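Local coordinates for protein glycosyl transferase family 8 (Streptococcus pneumoniae, PDB 5GVV) that transfers galactose from UDP-galactose to the terminal glucose of the already glycosylated serine-rich repeat protein PsrP, the third step of its O-glycosylation, at residues G113-L118 / P223-Y228; Y127-R132 / S190-Q195; G140-V145 / N197-Y202; S26-N31 / M253-I258; K5-F10 / D100-L105. All coordinates share one frame; numbering follows the deposited sequence.

Contact 1: residues G113-L118 / P223-Y228. With MN (manganese (II) ion), chain C.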
# COMPACT_ATOMS: atom_id res chain seq x y z
N GLY A 113 -13.81 -2.41 18.19
CA GLY A 113 -15.19 -2.24 18.60
C GLY A 113 -15.63 -0.81 18.77
O GLY A 113 -14.90 0.13 18.44
N ASP A 114 -16.85 -0.65 19.29
CA ASP A 114 -17.48 0.66 19.50
C ASP A 114 -16.68 1.48 20.51
O ASP A 114 -16.43 1.01 21.62
CB ASP A 114 -18.90 0.44 20.02
CG ASP A 114 -19.73 1.72 20.08
OD1 ASP A 114 -19.16 2.84 20.07
OD2 ASP A 114 -20.96 1.59 20.14
N LEU A 115 -16.30 2.70 20.13
CA LEU A 115 -15.53 3.58 21.01
C LEU A 115 -16.38 4.66 21.69
O LEU A 115 -15.84 5.66 22.17
CB LEU A 115 -14.39 4.25 20.24
CG LEU A 115 -13.33 3.35 19.60
CD1 LEU A 115 -12.27 4.18 18.91
CD2 LEU A 115 -12.70 2.43 20.64
N THR A 116 -17.70 4.45 21.72
CA THR A 116 -18.64 5.46 22.25
C THR A 116 -18.22 6.04 23.61
O THR A 116 -18.18 7.26 23.78
CB THR A 116 -20.07 4.89 22.37
OG1 THR A 116 -20.57 4.58 21.06
CG2 THR A 116 -20.99 5.90 23.02
N ASP A 117 -17.89 5.15 24.56
CA ASP A 117 -17.48 5.55 25.91
C ASP A 117 -16.24 6.44 25.88
O ASP A 117 -16.07 7.32 26.73
CB ASP A 117 -17.19 4.31 26.77
CG ASP A 117 -18.43 3.46 27.00
OD1 ASP A 117 -19.55 4.01 26.91
OD2 ASP A 117 -18.27 2.25 27.30
N LEU A 118 -15.36 6.20 24.91
CA LEU A 118 -14.14 6.99 24.76
C LEU A 118 -14.45 8.36 24.15
O LEU A 118 -13.92 9.38 24.59
CB LEU A 118 -13.12 6.25 23.89
CG LEU A 118 -11.86 7.02 23.49
CD1 LEU A 118 -11.13 7.53 24.72
CD2 LEU A 118 -10.94 6.17 22.63
N PRO A 223 -9.06 -6.29 23.28
CA PRO A 223 -9.13 -4.91 23.78
C PRO A 223 -9.64 -4.00 22.67
O PRO A 223 -9.39 -4.29 21.49
CB PRO A 223 -7.67 -4.59 24.12
CG PRO A 223 -7.05 -5.93 24.42
CD PRO A 223 -7.71 -6.87 23.44
N LEU A 224 -10.35 -2.93 23.02
CA LEU A 224 -10.95 -2.05 22.02
C LEU A 224 -9.92 -1.41 21.09
O LEU A 224 -10.20 -1.18 19.91
CB LEU A 224 -11.83 -0.98 22.68
CG LEU A 224 -13.21 -1.48 23.12
CD1 LEU A 224 -13.95 -0.47 23.99
CD2 LEU A 224 -14.04 -1.82 21.90
N ILE A 225 -8.73 -1.12 21.62
CA ILE A 225 -7.68 -0.56 20.77
C ILE A 225 -6.35 -1.30 20.93
O ILE A 225 -5.77 -1.33 22.02
CB ILE A 225 -7.50 0.96 20.99
CG1 ILE A 225 -8.78 1.70 20.61
CG2 ILE A 225 -6.33 1.47 20.15
CD1 ILE A 225 -8.69 3.23 20.65
N LEU A 226 -5.88 -1.91 19.84
CA LEU A 226 -4.62 -2.64 19.83
C LEU A 226 -3.52 -1.79 19.21
O LEU A 226 -3.60 -1.43 18.03
CB LEU A 226 -4.74 -3.92 19.01
CG LEU A 226 -5.61 -5.05 19.54
CD1 LEU A 226 -5.67 -6.19 18.54
CD2 LEU A 226 -5.06 -5.55 20.87
N HIS A 227 -2.48 -1.49 19.99
CA HIS A 227 -1.40 -0.62 19.53
C HIS A 227 -0.11 -1.41 19.33
O HIS A 227 0.50 -1.89 20.29
CB HIS A 227 -1.18 0.52 20.53
CG HIS A 227 -0.32 1.63 20.02
ND1 HIS A 227 -0.00 2.74 20.78
CD2 HIS A 227 0.28 1.81 18.82
CE1 HIS A 227 0.76 3.55 20.07
NE2 HIS A 227 0.95 3.01 18.88
N TYR A 228 0.30 -1.57 18.07
CA TYR A 228 1.51 -2.32 17.76
C TYR A 228 2.76 -1.45 17.82
O TYR A 228 3.42 -1.22 16.80
CB TYR A 228 1.38 -2.98 16.38
CG TYR A 228 0.26 -3.98 16.28
CD1 TYR A 228 0.47 -5.32 16.60
CD2 TYR A 228 -1.01 -3.60 15.86
CE1 TYR A 228 -0.56 -6.24 16.51
CE2 TYR A 228 -2.04 -4.50 15.78
CZ TYR A 228 -1.81 -5.82 16.10
OH TYR A 228 -2.83 -6.73 16.01
MN MN C . 2.17 3.81 17.34

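Contact 2: residues Y127-R132 / S190-Q195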
# COMPACT_ATOMS: atom_id res chain seq x y z
N TYR A 127 -5.98 18.85 29.77
CA TYR A 127 -5.62 19.11 28.38
C TYR A 127 -5.92 17.90 27.49
O TYR A 127 -6.18 18.04 26.29
CB TYR A 127 -4.13 19.46 28.25
CG TYR A 127 -3.72 20.80 28.82
CD1 TYR A 127 -3.50 21.90 27.99
CD2 TYR A 127 -3.51 20.97 30.19
CE1 TYR A 127 -3.10 23.12 28.50
CE2 TYR A 127 -3.11 22.19 30.71
CZ TYR A 127 -2.91 23.25 29.86
OH TYR A 127 -2.52 24.47 30.38
N LEU A 128 -5.88 16.71 28.09
CA LEU A 128 -6.11 15.48 27.35
C LEU A 128 -6.40 14.28 28.25
O LEU A 128 -6.31 14.37 29.48
CB LEU A 128 -4.91 15.17 26.44
CG LEU A 128 -3.55 14.84 27.08
CD1 LEU A 128 -3.39 13.35 27.35
CD2 LEU A 128 -2.41 15.34 26.21
N ALA A 129 -6.74 13.16 27.62
CA ALA A 129 -6.85 11.88 28.30
C ALA A 129 -5.97 10.87 27.56
O ALA A 129 -5.92 10.88 26.33
CB ALA A 129 -8.29 11.39 28.33
N ALA A 130 -5.29 10.00 28.30
CA ALA A 130 -4.38 9.03 27.68
C ALA A 130 -4.18 7.81 28.57
O ALA A 130 -4.40 7.87 29.78
CB ALA A 130 -3.04 9.68 27.37
N ALA A 131 -3.76 6.70 27.96
CA ALA A 131 -3.44 5.49 28.72
C ALA A 131 -1.98 5.51 29.15
O ALA A 131 -1.15 6.14 28.50
CB ALA A 131 -3.73 4.24 27.88
N ARG A 132 -1.67 4.79 30.22
CA ARG A 132 -0.30 4.70 30.70
C ARG A 132 0.58 3.96 29.70
O ARG A 132 0.08 3.20 28.87
CB ARG A 132 -0.25 3.98 32.05
CG ARG A 132 -0.72 2.53 31.99
CD ARG A 132 -0.86 1.93 33.37
NE ARG A 132 -1.56 0.64 33.33
CZ ARG A 132 -1.67 -0.17 34.38
NH1 ARG A 132 -1.13 0.15 35.54
NH2 ARG A 132 -2.33 -1.32 34.26
N SER A 190 -6.13 13.25 32.02
CA SER A 190 -7.01 12.20 32.51
C SER A 190 -6.49 10.83 32.08
O SER A 190 -5.78 10.72 31.08
CB SER A 190 -8.43 12.40 31.96
OG SER A 190 -8.91 13.71 32.22
N SER A 191 -6.85 9.79 32.82
CA SER A 191 -6.41 8.44 32.51
C SER A 191 -7.43 7.63 31.71
O SER A 191 -8.63 7.68 31.99
CB SER A 191 -6.06 7.67 33.80
OG SER A 191 -4.83 8.11 34.34
N LEU A 192 -6.94 6.90 30.71
CA LEU A 192 -7.76 5.93 29.99
C LEU A 192 -7.38 4.54 30.44
O LEU A 192 -6.22 4.30 30.80
CB LEU A 192 -7.54 6.04 28.49
CG LEU A 192 -7.90 7.35 27.80
CD1 LEU A 192 -7.47 7.33 26.34
CD2 LEU A 192 -9.39 7.60 27.91
N GLU A 193 -8.34 3.61 30.43
CA GLU A 193 -8.06 2.21 30.71
C GLU A 193 -7.08 1.66 29.67
O GLU A 193 -7.01 2.18 28.55
CB GLU A 193 -9.35 1.38 30.69
CG GLU A 193 -10.32 1.70 31.83
CD GLU A 193 -11.74 1.90 31.33
OE1 GLU A 193 -12.38 0.91 30.91
OE2 GLU A 193 -12.22 3.06 31.35
N ASP A 194 -6.33 0.62 30.04
CA ASP A 194 -5.36 0.03 29.12
C ASP A 194 -6.00 -0.45 27.82
O ASP A 194 -5.36 -0.43 26.76
CB ASP A 194 -4.62 -1.14 29.79
CG ASP A 194 -3.67 -0.70 30.89
OD1 ASP A 194 -3.18 0.45 30.84
OD2 ASP A 194 -3.42 -1.51 31.81
N GLN A 195 -7.26 -0.87 27.89
CA GLN A 195 -7.92 -1.43 26.71
C GLN A 195 -8.19 -0.39 25.61
O GLN A 195 -8.53 -0.76 24.48
CB GLN A 195 -9.22 -2.14 27.10
CG GLN A 195 -10.45 -1.23 27.16
CD GLN A 195 -11.74 -1.99 26.87
OE1 GLN A 195 -11.76 -2.89 26.03
NE2 GLN A 195 -12.83 -1.61 27.55
O HOH W 1 -3.03 7.06 32.32
O HOH W 2 -0.94 0.53 29.17
O HOH W 3 -3.61 3.30 31.11

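Contact 3: residues G140-V145 / N197-Y202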
# COMPACT_ATOMS: atom_id res chain seq x y z
N GLY A 140 5.01 7.84 32.41
CA GLY A 140 4.00 8.69 31.82
C GLY A 140 3.05 7.92 30.92
O GLY A 140 2.92 6.70 31.04
N PHE A 141 2.39 8.64 30.01
CA PHE A 141 1.39 8.04 29.15
C PHE A 141 1.91 7.71 27.75
O PHE A 141 2.89 8.31 27.28
CB PHE A 141 0.17 8.96 29.05
CG PHE A 141 0.49 10.35 28.58
CD1 PHE A 141 0.59 10.65 27.23
CD2 PHE A 141 0.65 11.38 29.50
CE1 PHE A 141 0.88 11.93 26.80
CE2 PHE A 141 0.93 12.67 29.08
CZ PHE A 141 1.05 12.95 27.73
N ASN A 142 1.25 6.77 27.08
CA ASN A 142 1.55 6.52 25.67
C ASN A 142 0.81 7.52 24.79
O ASN A 142 -0.37 7.79 25.01
CB ASN A 142 1.18 5.09 25.28
CG ASN A 142 1.47 4.80 23.82
OD1 ASN A 142 0.65 5.09 22.95
ND2 ASN A 142 2.63 4.22 23.54
N ALA A 143 1.50 8.06 23.79
CA ALA A 143 0.97 9.17 23.01
C ALA A 143 0.15 8.74 21.79
O ALA A 143 -0.36 9.59 21.05
CB ALA A 143 2.10 10.08 22.57
N GLY A 144 0.04 7.43 21.59
CA GLY A 144 -0.61 6.90 20.39
C GLY A 144 -2.12 7.01 20.38
O GLY A 144 -2.75 6.85 19.33
N VAL A 145 -2.71 7.26 21.55
CA VAL A 145 -4.16 7.46 21.63
C VAL A 145 -4.42 8.64 22.57
O VAL A 145 -4.21 8.54 23.78
CB VAL A 145 -4.89 6.23 22.19
CG1 VAL A 145 -6.38 6.53 22.36
CG2 VAL A 145 -4.68 5.01 21.30
N ASN A 197 -5.83 1.67 24.70
CA ASN A 197 -4.52 1.78 24.07
C ASN A 197 -3.70 0.59 24.56
O ASN A 197 -2.77 0.74 25.36
CB ASN A 197 -3.83 3.09 24.46
CG ASN A 197 -2.58 3.36 23.64
OD1 ASN A 197 -2.05 2.49 22.95
ND2 ASN A 197 -2.08 4.59 23.74
N PHE A 198 -4.07 -0.60 24.08
CA PHE A 198 -3.48 -1.84 24.57
C PHE A 198 -2.22 -2.14 23.76
O PHE A 198 -2.29 -2.57 22.60
CB PHE A 198 -4.49 -2.98 24.45
CG PHE A 198 -4.12 -4.21 25.24
CD1 PHE A 198 -3.27 -5.17 24.70
CD2 PHE A 198 -4.63 -4.41 26.52
CE1 PHE A 198 -2.94 -6.31 25.42
CE2 PHE A 198 -4.30 -5.55 27.24
CZ PHE A 198 -3.45 -6.50 26.69
N GLN A 199 -1.07 -1.90 24.39
CA GLN A 199 0.20 -1.91 23.68
C GLN A 199 0.79 -3.31 23.52
O GLN A 199 1.81 -3.67 24.13
CB GLN A 199 1.17 -0.92 24.33
CG GLN A 199 0.65 0.52 24.23
CD GLN A 199 0.97 1.36 25.44
OE1 GLN A 199 2.14 1.51 25.81
NE2 GLN A 199 -0.06 1.93 26.08
N ILE A 200 0.14 -4.09 22.66
CA ILE A 200 0.54 -5.46 22.37
C ILE A 200 1.92 -5.50 21.70
O ILE A 200 2.59 -6.54 21.67
CB ILE A 200 -0.51 -6.14 21.47
CG1 ILE A 200 -0.37 -7.67 21.52
CG2 ILE A 200 -0.45 -5.61 20.05
CD1 ILE A 200 -0.98 -8.29 22.76
N GLY A 201 2.36 -4.35 21.18
CA GLY A 201 3.67 -4.26 20.56
C GLY A 201 4.80 -4.36 21.58
O GLY A 201 5.96 -4.59 21.22
N TYR A 202 4.46 -4.20 22.86
CA TYR A 202 5.45 -4.26 23.93
C TYR A 202 5.93 -5.69 24.22
O TYR A 202 6.87 -5.88 24.99
CB TYR A 202 4.89 -3.63 25.21
CG TYR A 202 5.89 -3.55 26.36
CD1 TYR A 202 7.05 -2.79 26.25
CD2 TYR A 202 5.66 -4.22 27.56
CE1 TYR A 202 7.96 -2.71 27.29
CE2 TYR A 202 6.57 -4.15 28.60
CZ TYR A 202 7.72 -3.39 28.46
OH TYR A 202 8.62 -3.31 29.50
O HOH W 4 -2.86 6.79 25.41

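Contact 4: residues S26-N31 / M253-I258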
# COMPACT_ATOMS: atom_id res chain seq x y z
N SER A 26 -10.43 -0.31 10.37
CA SER A 26 -10.84 -0.93 11.63
C SER A 26 -11.73 0.01 12.43
O SER A 26 -12.72 -0.42 13.02
CB SER A 26 -9.61 -1.36 12.44
OG SER A 26 -8.84 -0.26 12.89
N LEU A 27 -11.40 1.30 12.42
CA LEU A 27 -12.21 2.33 13.08
C LEU A 27 -13.62 2.42 12.48
O LEU A 27 -14.62 2.44 13.22
CB LEU A 27 -11.51 3.69 13.00
CG LEU A 27 -12.24 4.94 13.52
CD1 LEU A 27 -12.49 4.84 15.01
CD2 LEU A 27 -11.45 6.19 13.20
N CYS A 28 -13.70 2.46 11.16
CA CYS A 28 -14.98 2.63 10.46
C CYS A 28 -15.82 1.36 10.50
O CYS A 28 -17.05 1.41 10.42
CB CYS A 28 -14.75 3.04 9.00
SG CYS A 28 -14.00 4.67 8.81
N ARG A 29 -15.15 0.21 10.62
CA ARG A 29 -15.84 -1.06 10.75
C ARG A 29 -16.78 -1.07 11.95
O ARG A 29 -17.88 -1.64 11.90
CB ARG A 29 -14.80 -2.18 10.89
CG ARG A 29 -15.38 -3.55 11.21
CD ARG A 29 -16.33 -4.02 10.12
NE ARG A 29 -16.76 -5.40 10.35
CZ ARG A 29 -17.84 -5.74 11.04
NH1 ARG A 29 -18.62 -4.81 11.57
NH2 ARG A 29 -18.15 -7.02 11.21
N HIS A 30 -16.37 -0.40 13.03
CA HIS A 30 -17.09 -0.51 14.30
C HIS A 30 -17.70 0.81 14.77
O HIS A 30 -18.40 0.84 15.78
CB HIS A 30 -16.16 -1.06 15.38
CG HIS A 30 -15.60 -2.41 15.06
ND1 HIS A 30 -16.35 -3.57 15.14
CD2 HIS A 30 -14.36 -2.79 14.67
CE1 HIS A 30 -15.60 -4.60 14.80
NE2 HIS A 30 -14.39 -4.16 14.51
N ASN A 31 -17.45 1.89 14.03
CA ASN A 31 -17.93 3.22 14.41
C ASN A 31 -18.37 4.04 13.20
O ASN A 31 -17.59 4.24 12.26
CB ASN A 31 -16.85 3.98 15.18
CG ASN A 31 -16.37 3.25 16.43
OD1 ASN A 31 -16.83 3.53 17.55
ND2 ASN A 31 -15.45 2.31 16.24
N MSE A 253 -9.39 -6.57 4.45
CA MSE A 253 -10.83 -6.35 4.40
C MSE A 253 -11.16 -5.32 3.33
O MSE A 253 -10.58 -4.22 3.31
CB MSE A 253 -11.33 -5.90 5.78
CG MSE A 253 -12.84 -5.75 5.90
SE MSE A 253 -13.36 -5.33 7.73
CE MSE A 253 -13.11 -7.10 8.51
N ASP A 254 -12.05 -5.68 2.41
CA ASP A 254 -12.52 -4.72 1.40
C ASP A 254 -13.35 -3.64 2.08
O ASP A 254 -13.99 -3.90 3.10
CB ASP A 254 -13.39 -5.43 0.35
CG ASP A 254 -12.57 -6.19 -0.68
OD1 ASP A 254 -11.43 -5.78 -0.99
OD2 ASP A 254 -13.08 -7.20 -1.20
N TRP A 255 -13.36 -2.44 1.53
CA TRP A 255 -14.20 -1.37 2.05
C TRP A 255 -15.67 -1.73 1.86
O TRP A 255 -16.53 -1.32 2.64
CB TRP A 255 -13.89 -0.06 1.34
CG TRP A 255 -12.77 0.71 1.97
CD1 TRP A 255 -11.48 0.82 1.53
CD2 TRP A 255 -12.84 1.48 3.18
NE1 TRP A 255 -10.75 1.62 2.39
CE2 TRP A 255 -11.57 2.04 3.41
CE3 TRP A 255 -13.87 1.76 4.08
CZ2 TRP A 255 -11.30 2.86 4.51
CZ3 TRP A 255 -13.60 2.58 5.17
CH2 TRP A 255 -12.32 3.11 5.38
N SER A 256 -15.94 -2.52 0.82
CA SER A 256 -17.29 -2.98 0.53
C SER A 256 -17.89 -3.80 1.68
O SER A 256 -19.08 -3.67 1.98
CB SER A 256 -17.30 -3.80 -0.76
OG SER A 256 -16.45 -4.93 -0.65
N VAL A 257 -17.06 -4.62 2.33
CA VAL A 257 -17.50 -5.36 3.52
C VAL A 257 -17.94 -4.40 4.61
O VAL A 257 -18.98 -4.59 5.26
CB VAL A 257 -16.38 -6.26 4.08
CG1 VAL A 257 -16.78 -6.82 5.45
CG2 VAL A 257 -16.05 -7.38 3.12
N ILE A 258 -17.14 -3.35 4.82
CA ILE A 258 -17.41 -2.38 5.87
C ILE A 258 -18.70 -1.61 5.58
O ILE A 258 -19.55 -1.45 6.46
CB ILE A 258 -16.24 -1.40 6.04
CG1 ILE A 258 -14.96 -2.16 6.41
CG2 ILE A 258 -16.57 -0.31 7.07
CD1 ILE A 258 -13.70 -1.32 6.36
O HOH W 5 -18.52 -2.00 9.05

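Contact 5: residues K5-F10 / D100-L105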
# COMPACT_ATOMS: atom_id res chain seq x y z
N LYS A 5 -21.56 14.02 14.38
CA LYS A 5 -20.26 13.47 13.96
C LYS A 5 -19.23 13.46 15.09
O LYS A 5 -19.16 14.39 15.89
CB LYS A 5 -19.70 14.26 12.78
CG LYS A 5 -20.41 14.05 11.45
CD LYS A 5 -19.61 14.72 10.33
CE LYS A 5 -20.31 14.61 8.98
NZ LYS A 5 -21.57 15.40 8.92
N ARG A 6 -18.43 12.40 15.13
CA ARG A 6 -17.35 12.29 16.10
C ARG A 6 -16.00 12.56 15.43
O ARG A 6 -15.64 11.89 14.46
CB ARG A 6 -17.35 10.90 16.76
CG ARG A 6 -18.53 10.66 17.72
CD ARG A 6 -19.81 10.25 16.99
NE ARG A 6 -19.65 8.99 16.26
CZ ARG A 6 -19.81 7.79 16.81
NH1 ARG A 6 -19.65 6.70 16.08
NH2 ARG A 6 -20.11 7.67 18.10
N ALA A 7 -15.27 13.55 15.93
CA ALA A 7 -14.00 13.97 15.31
C ALA A 7 -12.80 13.09 15.69
O ALA A 7 -12.54 12.86 16.88
CB ALA A 7 -13.72 15.42 15.64
N VAL A 8 -12.08 12.63 14.68
CA VAL A 8 -10.93 11.74 14.86
C VAL A 8 -9.79 12.21 13.95
O VAL A 8 -10.03 12.60 12.81
CB VAL A 8 -11.29 10.29 14.49
CG1 VAL A 8 -10.07 9.37 14.63
CG2 VAL A 8 -12.43 9.78 15.36
N VAL A 9 -8.56 12.20 14.46
CA VAL A 9 -7.43 12.65 13.64
C VAL A 9 -6.30 11.63 13.57
O VAL A 9 -5.88 11.07 14.59
CB VAL A 9 -6.92 14.06 14.08
CG1 VAL A 9 -6.57 14.08 15.56
CG2 VAL A 9 -5.73 14.48 13.25
N PHE A 10 -5.85 11.34 12.35
CA PHE A 10 -4.66 10.52 12.12
C PHE A 10 -3.57 11.41 11.53
O PHE A 10 -3.86 12.52 11.06
CB PHE A 10 -4.93 9.37 11.14
CG PHE A 10 -5.90 8.33 11.64
CD1 PHE A 10 -7.27 8.51 11.49
CD2 PHE A 10 -5.43 7.16 12.22
CE1 PHE A 10 -8.16 7.55 11.94
CE2 PHE A 10 -6.32 6.18 12.66
CZ PHE A 10 -7.69 6.38 12.52
N ASP A 100 -14.15 21.17 19.47
CA ASP A 100 -13.54 21.45 20.76
C ASP A 100 -12.88 20.19 21.35
O ASP A 100 -11.94 20.29 22.15
CB ASP A 100 -14.58 22.02 21.73
CG ASP A 100 -15.17 23.34 21.25
OD1 ASP A 100 -14.48 24.07 20.49
OD2 ASP A 100 -16.32 23.65 21.63
N LYS A 101 -13.36 19.02 20.94
CA LYS A 101 -12.75 17.75 21.36
C LYS A 101 -12.50 16.83 20.17
O LYS A 101 -13.32 16.77 19.24
CB LYS A 101 -13.60 17.05 22.42
CG LYS A 101 -13.04 15.70 22.87
CD LYS A 101 -13.71 15.19 24.15
CE LYS A 101 -15.21 14.99 23.98
NZ LYS A 101 -15.79 14.21 25.12
N VAL A 102 -11.37 16.13 20.19
CA VAL A 102 -11.00 15.24 19.10
C VAL A 102 -10.14 14.07 19.60
O VAL A 102 -9.39 14.21 20.57
CB VAL A 102 -10.28 16.02 17.96
CG1 VAL A 102 -9.01 16.67 18.47
CG2 VAL A 102 -9.99 15.12 16.77
N LEU A 103 -10.29 12.91 18.98
CA LEU A 103 -9.48 11.74 19.32
C LEU A 103 -8.35 11.55 18.32
O LEU A 103 -8.60 11.24 17.15
CB LEU A 103 -10.34 10.48 19.34
CG LEU A 103 -9.60 9.17 19.58
CD1 LEU A 103 -8.97 9.15 20.97
CD2 LEU A 103 -10.52 7.98 19.38
N TYR A 104 -7.11 11.75 18.76
CA TYR A 104 -5.96 11.42 17.92
C TYR A 104 -5.63 9.93 17.99
O TYR A 104 -5.67 9.33 19.07
CB TYR A 104 -4.71 12.24 18.28
CG TYR A 104 -3.47 11.66 17.64
CD1 TYR A 104 -3.16 11.93 16.31
CD2 TYR A 104 -2.63 10.80 18.35
CE1 TYR A 104 -2.05 11.37 15.71
CE2 TYR A 104 -1.52 10.24 17.75
CZ TYR A 104 -1.23 10.53 16.43
OH TYR A 104 -0.11 9.97 15.84
N LEU A 105 -5.28 9.34 16.85
CA LEU A 105 -4.85 7.94 16.85
C LEU A 105 -3.58 7.75 16.02
O LEU A 105 -3.47 8.29 14.91
CB LEU A 105 -5.95 7.03 16.29
CG LEU A 105 -7.30 6.97 17.01
CD1 LEU A 105 -8.31 6.18 16.20
CD2 LEU A 105 -7.15 6.37 18.39
O HOH W 6 -15.70 15.07 18.79

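Contact 1: residues G113-L118 / P223-Y228
L224 lays both branches of its side chain on the turn at G113 and D114: CD2 stands 3.5 Å from G113 CA, and CD1 lies 3.7 Å from the carbonyl oxygen D114 O. L115 slides past L224 in the opposite direction and brings its CD2 to 4.1 Å from L224 CB. The same L115 CD2 meets I225 CG1 at 4.0 Å, the two side chains crossing at about a right angle. I225 CD1 then reaches L118 CD2 at 4.2 Å, again crosswise. No hydrogen bond joins the two segments, so the interface between them is apolar packing, with 229 Å² buried in all.

A second shell shapes the turn. D114 OD1 accepts from T116 N at 2.7 Å, the donor lying above the carboxylate plane, which makes an Asx turn just ahead of helix 116-119, with L115 at the N-cap position. N31 grips the turn from outside, bonding to L115 N and G113 O.

Further along strand 225-227 the chain leaves this packing for the active site. H227, with CG anti to the backbone N (chi1 -167°), binds manganese through NE2 at 2.1 Å, while N197 OD1 holds its ND1. D106 and D108 complete the protein ligands of the metal, the DxD motif of a GT-A glycosyltransferase of family 8.

Contact 2: residues Y127-R132 / S190-Q195
R132 places CG between its backbone N and carbonyl carbon (chi1 64°), and from CG to NE the chain runs extended toward D194, whose CG is anti to its own carbonyl carbon. The guanidinium and carboxylate meet nearly coplanar, 17° apart. The grip is side-on and two-pronged: R132 NE donates to D194 OD1 at 3.0 Å and R132 NH2 to D194 OD2 at 2.7 Å, each oxygen offering its syn lone pair. A water donates to D194 OD1 and L192 O and accepts from R132 N; a second bridges D194 OD1 and R132 O, tying the bridge to both backbones.

Upstream, the segments are parallel neighbours at one edge of the mixed sheet of the GT-A fold, strand 189-192 being outermost within the chain. S190 N donates to L128 O, A130 N to S190 O, and L192 N to A130 O, all within 2.8 to 2.9 Å. The last donor stands well above the carbonyl plane of A130, and a water also donates to that oxygen.

A129, S190 and L192 share one face of the sheet. There A129 CB lies 3.8 Å from S190 CB, and L192 CD2 approaches A129 CB to 4.0 Å. S190 OG turns to N126 OD1.

Contact 3: residues G140-V145 / N197-Y202
The amide planes of N142 and N197 stand 85° apart, and the carbonyl oxygen N142 OD1 is approached from opposite faces of its own plane. From one face N197 ND2 donates at 2.9 Å, 35° out of that plane; from the other comes G144 N at 2.8 Å. The bond from G144 N closes an Asx turn in the loop before strand 145-149, beside the nucleotide and metal site of this GT-A enzyme. The manganese site is close by: N197 also holds the manganese ligand H227, and the backbone of G144 is hydrogen-bonded to that of D106.

N142 also meets Q199 tip to tip, their amide planes 35° apart. Here the approach is packing, with N142 CB 3.5 Å from Q199 NE2. The Q199 chain is bent at chi2, and its NE2 donates to N197 O, in its own segment, at 3.0 Å; NE2 also bonds to R132 O, and OE1 to C134 N.

V145 slides past N197 in the opposite direction, laying CG2 3.6 Å from N197 CG. One water links both loops: it accepts from N197 ND2 at 2.9 Å and donates to N142 O and to V145 O.

Contact 4: residues S26-N31 / M253-I258
C28 and W255 make the sulfur-aromatic contact of this interface. C28 SG lies 5.3 Å from the centroid of the six-membered ring of W255 and 88° off the ring normal, which puts the sulfur at the ring edge, next to CH2. C28 CB approaches the same edge, 4.0 Å from W255 CZ3.

Apolar packing centres on I258. Its CG2, anti to the backbone N, is 3.8 Å from R29 CA and packs on C28 CB. Within its own helix, I258 CD1 sits 3.7 Å above one face of the W255 ring, offset toward the rim, so the indole has I258 on a face and C28 at its edge. The selenium of M253, a selenomethionine, lies against the aliphatic part of R29: SE is 4.0 Å from R29 CD, and the two side chains cross at about a right angle. SE also lies near the plane of the R29 guanidinium, at its edge.

The polar link is indirect. One water donates to R29 O at 2.9 Å and to I258 O at 2.8 Å, and no direct hydrogen bond joins the segments.

The contact packs the C-terminal end of helix 17-30 against the first turn of helix 255-263 and the residues just before it. W255 NE1 bonds to E21 and C28 O to W262 NE1; D254 and S256 bond to the second subunit, while L27 turns to strands 6-11 and 34-40.

Contact 5: residues K5-F10 / D100-L105
F10 and L105 lie side by side and point the same way. F10 CG is anti to its carbonyl carbon (chi1 -66°), and at the far end of the ring CZ meets L105 CD1 at 3.7 Å. L105 CD1 is shared with V8, whose CG1 approaches to 4.0 Å as the two side chains cross obliquely. V9 belongs to the other face of the sheet, where its CG1 packs 3.8 Å from V102 CG2 and at the same distance from Y104 CB. The Y104 ring approaches the neighbouring backbone obliquely, with CD1 3.3 Å from V9 O.

These orientations rest on a parallel pairing, V8 opposite L103 and V9 opposite Y104, with the strand axes 34° apart. L103 N donates to A7 O, V9 N to L103 O at 2.9 Å, and L105 N to V9 O at 2.9 Å, the last nearly along the C=O axis. The pair lies inside the mixed sheet of the Rossmann-like GT-A fold. UDP-binding residues lie at the C-terminal ends of both strands: A11 closes strand 6-11, and D106 of the DxD motif follows L105.

Y104 OH bonds to D106 OD1, on the carboxylate whose OD2 binds manganese. On the F10 side, helix 17-30 packs against V8 and F10, while L103 touches helix 116-119. At the A7 end of the ladder, a water accepts from A7 N and donates to K101 O at 3.0 Å.

In the fold
Contacts 2 and 5 both belong to the seven-stranded sheet: contact 5 is a buried inner pair, contact 2 an edge pair whose exposed end carries a salt bridge and bridging waters. Contact 3, wholly buried, relies on side-chain amides, joining the loops that continue from the strands of contact 2. Contact 1 is partly buried and apolar across its segments. It shares the manganese site with contact 3, where N197 holds H227, and meets contact 5 where L118 packs on L103. Contact 4 is buried helix packing away from the UDP and manganese site, yet N31 bonds to the turn of contact 1 and L27 lies on V8 and F10 of contact 5.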